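Local coordinates for hemolysin activator protein CdiB (Acinetobacter baumannii ACICU, PDB 6WIL) that probably secretes its partner toxin CdiA across the outer membrane, as a two-partner secretion transporter of the Omp85 superfamily in contact-dependent growth inhibition, at residues V12-R17 / S287-Q292. Sequence-based numbering, arbitrary orientation.
Sequences VLQDQR and SYNDYQ
With CG anti to the backbone N (chi1 162°) and a bend at chi2, Gln14 lays its chain along the ring of Tyr291 and carries its amide on to Asn289. Asn289 and Tyr291, two apart on the strand's helix-facing side, also hold CG anti to N and so extend toward it. Gln14 NE2 donates to Asn289 OD1 over 3.1 Å. This bond is bent, 142° at the hydrogen; the acceptor lies close to the plane of the Gln14 amide, whereas the donor is tilted from the Asn289 carbonyl plane. The two amide planes are inclined to each other only slightly, yet Gln14 NE2 and Asn289 ND2, 3.4 Å apart, are both donors and do not bond. Both also hydrogen-bond to Ser270 OG on the adjoining strand 266-279, so one hydroxyl ties the two amides together. Gln14 CG sits over one face of Tyr291, 4.0 Å from the ring centroid and displaced toward the rim, in a CH-pi contact. The Gln14 amide continues above the CD1-CE1 rim of the same face, its CD 3.5 Å from Tyr291 CD1, with the two planes only 23° apart. Within the helix, Gln14 OE1 lies in plane at the edge of the Arg17 guanidinium, whose NH2 makes a weak hydrogen bond to Ser270 OG. All three touching residues are buried. The contact places helix 8-27 against strand 282-295 on the inner wall of the 16-stranded barrel, consistent with the N-terminal plug helix seen in the pores of TpsB transporters such as FhaC.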
loop_
_atom_site.group_PDB
_atom_site.type_symbol
_atom_site.label_atom_id
_atom_site.label_comp_id
_atom_site.label_asym_id
_atom_site.label_seq_id
_atom_site.Cartn_x
_atom_site.Cartn_y
_atom_site.Cartn_z
ATOM N N VAL A 12 7.260 4.464 -22.389
ATOM C CA VAL A 12 5.989 4.599 -21.681
ATOM C C VAL A 12 5.535 3.245 -21.153
ATOM O O VAL A 12 5.144 3.109 -19.986
ATOM C CB VAL A 12 4.928 5.232 -22.601
ATOM C CG1 VAL A 12 3.527 4.942 -22.083
ATOM C CG2 VAL A 12 5.152 6.731 -22.714
ATOM N N LEU A 13 5.581 2.221 -22.009
ATOM C CA LEU A 13 5.187 0.880 -21.592
ATOM C C LEU A 13 6.096 0.350 -20.492
ATOM O O LEU A 13 5.641 -0.398 -19.618
ATOM C CB LEU A 13 5.198 -0.063 -22.796
ATOM C CG LEU A 13 4.651 -1.473 -22.568
ATOM C CD1 LEU A 13 3.128 -1.491 -22.653
ATOM C CD2 LEU A 13 5.269 -2.458 -23.548
ATOM N N GLN A 14 7.376 0.725 -20.515
ATOM C CA GLN A 14 8.289 0.319 -19.453
ATOM C C GLN A 14 7.928 0.985 -18.129
ATOM O O GLN A 14 7.959 0.338 -17.075
ATOM C CB GLN A 14 9.731 0.643 -19.852
ATOM C CG GLN A 14 10.728 0.688 -18.701
ATOM C CD GLN A 14 11.079 -0.685 -18.152
ATOM O OE1 GLN A 14 10.641 -1.712 -18.674
ATOM N NE2 GLN A 14 11.881 -0.708 -17.092
ATOM N N ASP A 15 7.570 2.272 -18.163
ATOM C CA ASP A 15 7.194 2.967 -16.933
ATOM C C ASP A 15 5.919 2.385 -16.334
ATOM O O ASP A 15 5.832 2.201 -15.114
ATOM C CB ASP A 15 7.024 4.463 -17.199
ATOM C CG ASP A 15 8.346 5.176 -17.408
ATOM O OD1 ASP A 15 9.389 4.492 -17.486
ATOM O OD2 ASP A 15 8.345 6.424 -17.486
ATOM N N GLN A 16 4.917 2.102 -17.171
ATOM C CA GLN A 16 3.696 1.473 -16.676
ATOM C C GLN A 16 3.990 0.105 -16.072
ATOM O O GLN A 16 3.477 -0.234 -14.999
ATOM C CB GLN A 16 2.667 1.351 -17.802
ATOM C CG GLN A 16 2.181 2.679 -18.371
ATOM C CD GLN A 16 1.062 2.505 -19.387
ATOM O OE1 GLN A 16 0.970 1.475 -20.057
ATOM N NE2 GLN A 16 0.200 3.510 -19.496
ATOM N N ARG A 17 4.818 -0.694 -16.751
ATOM C CA ARG A 17 5.202 -1.994 -16.209
ATOM C C ARG A 17 5.986 -1.837 -14.912
ATOM O O ARG A 17 5.816 -2.628 -13.975
ATOM C CB ARG A 17 6.024 -2.769 -17.240
ATOM C CG ARG A 17 6.312 -4.209 -16.838
ATOM C CD ARG A 17 7.447 -4.807 -17.653
ATOM N NE ARG A 17 8.757 -4.398 -17.150
ATOM C CZ ARG A 17 9.396 -5.004 -16.154
ATOM N NH1 ARG A 17 8.844 -6.048 -15.549
ATOM N NH2 ARG A 17 10.583 -4.566 -15.760
ATOM N N SER A 287 15.562 1.723 -4.786
ATOM C CA SER A 287 15.388 0.924 -5.986
ATOM C C SER A 287 16.251 1.494 -7.100
ATOM O O SER A 287 16.700 2.642 -7.050
ATOM C CB SER A 287 13.915 0.869 -6.421
ATOM O OG SER A 287 13.331 2.158 -6.421
ATOM N N TYR A 288 16.483 0.664 -8.110
ATOM C CA TYR A 288 17.285 1.046 -9.260
ATOM C C TYR A 288 16.755 0.289 -10.464
ATOM O O TYR A 288 16.484 -0.911 -10.372
ATOM C CB TYR A 288 18.769 0.740 -9.020
ATOM C CG TYR A 288 19.655 0.819 -10.248
ATOM C CD1 TYR A 288 20.226 2.021 -10.646
ATOM C CD2 TYR A 288 19.939 -0.318 -10.994
ATOM C CE1 TYR A 288 21.046 2.087 -11.762
ATOM C CE2 TYR A 288 20.753 -0.262 -12.106
ATOM C CZ TYR A 288 21.304 0.944 -12.487
ATOM O OH TYR A 288 22.115 1.001 -13.597
ATOM N N ASN A 289 16.590 0.994 -11.580
ATOM C CA ASN A 289 16.107 0.391 -12.812
ATOM C C ASN A 289 17.048 0.754 -13.949
ATOM O O ASN A 289 17.419 1.921 -14.105
ATOM C CB ASN A 289 14.682 0.849 -13.136
ATOM C CG ASN A 289 14.176 0.275 -14.443
ATOM O OD1 ASN A 289 13.872 1.009 -15.383
ATOM N ND2 ASN A 289 14.101 -1.050 -14.516
ATOM N N ASP A 290 17.431 -0.248 -14.735
ATOM C CA ASP A 290 18.238 -0.064 -15.932
ATOM C C ASP A 290 17.440 -0.585 -17.116
ATOM O O ASP A 290 16.992 -1.737 -17.107
ATOM C CB ASP A 290 19.581 -0.796 -15.810
ATOM C CG ASP A 290 20.632 -0.267 -16.776
ATOM O OD1 ASP A 290 20.329 -0.113 -17.979
ATOM O OD2 ASP A 290 21.768 -0.002 -16.328
ATOM N N TYR A 291 17.247 0.264 -18.122
ATOM C CA TYR A 291 16.415 -0.070 -19.269
ATOM C C TYR A 291 17.198 0.151 -20.553
ATOM O O TYR A 291 17.826 1.199 -20.731
ATOM C CB TYR A 291 15.134 0.769 -19.274
ATOM C CG TYR A 291 14.254 0.531 -20.476
ATOM C CD1 TYR A 291 13.538 -0.650 -20.612
ATOM C CD2 TYR A 291 14.133 1.490 -21.471
ATOM C CE1 TYR A 291 12.732 -0.873 -21.711
ATOM C CE2 TYR A 291 13.330 1.277 -22.572
ATOM C CZ TYR A 291 12.631 0.096 -22.689
ATOM O OH TYR A 291 11.830 -0.116 -23.787
ATOM N N GLN A 292 17.159 -0.836 -21.445
ATOM C CA GLN A 292 17.840 -0.761 -22.729
ATOM C C GLN A 292 16.903 -1.227 -23.831
ATOM O O GLN A 292 16.027 -2.067 -23.609
ATOM C CB GLN A 292 19.119 -1.605 -22.743
ATOM C CG GLN A 292 20.315 -0.908 -22.122
ATOM C CD GLN A 292 21.118 -1.819 -21.216
ATOM O OE1 GLN A 292 20.646 -2.880 -20.806
ATOM N NE2 GLN A 292 22.337 -1.404 -20.888
#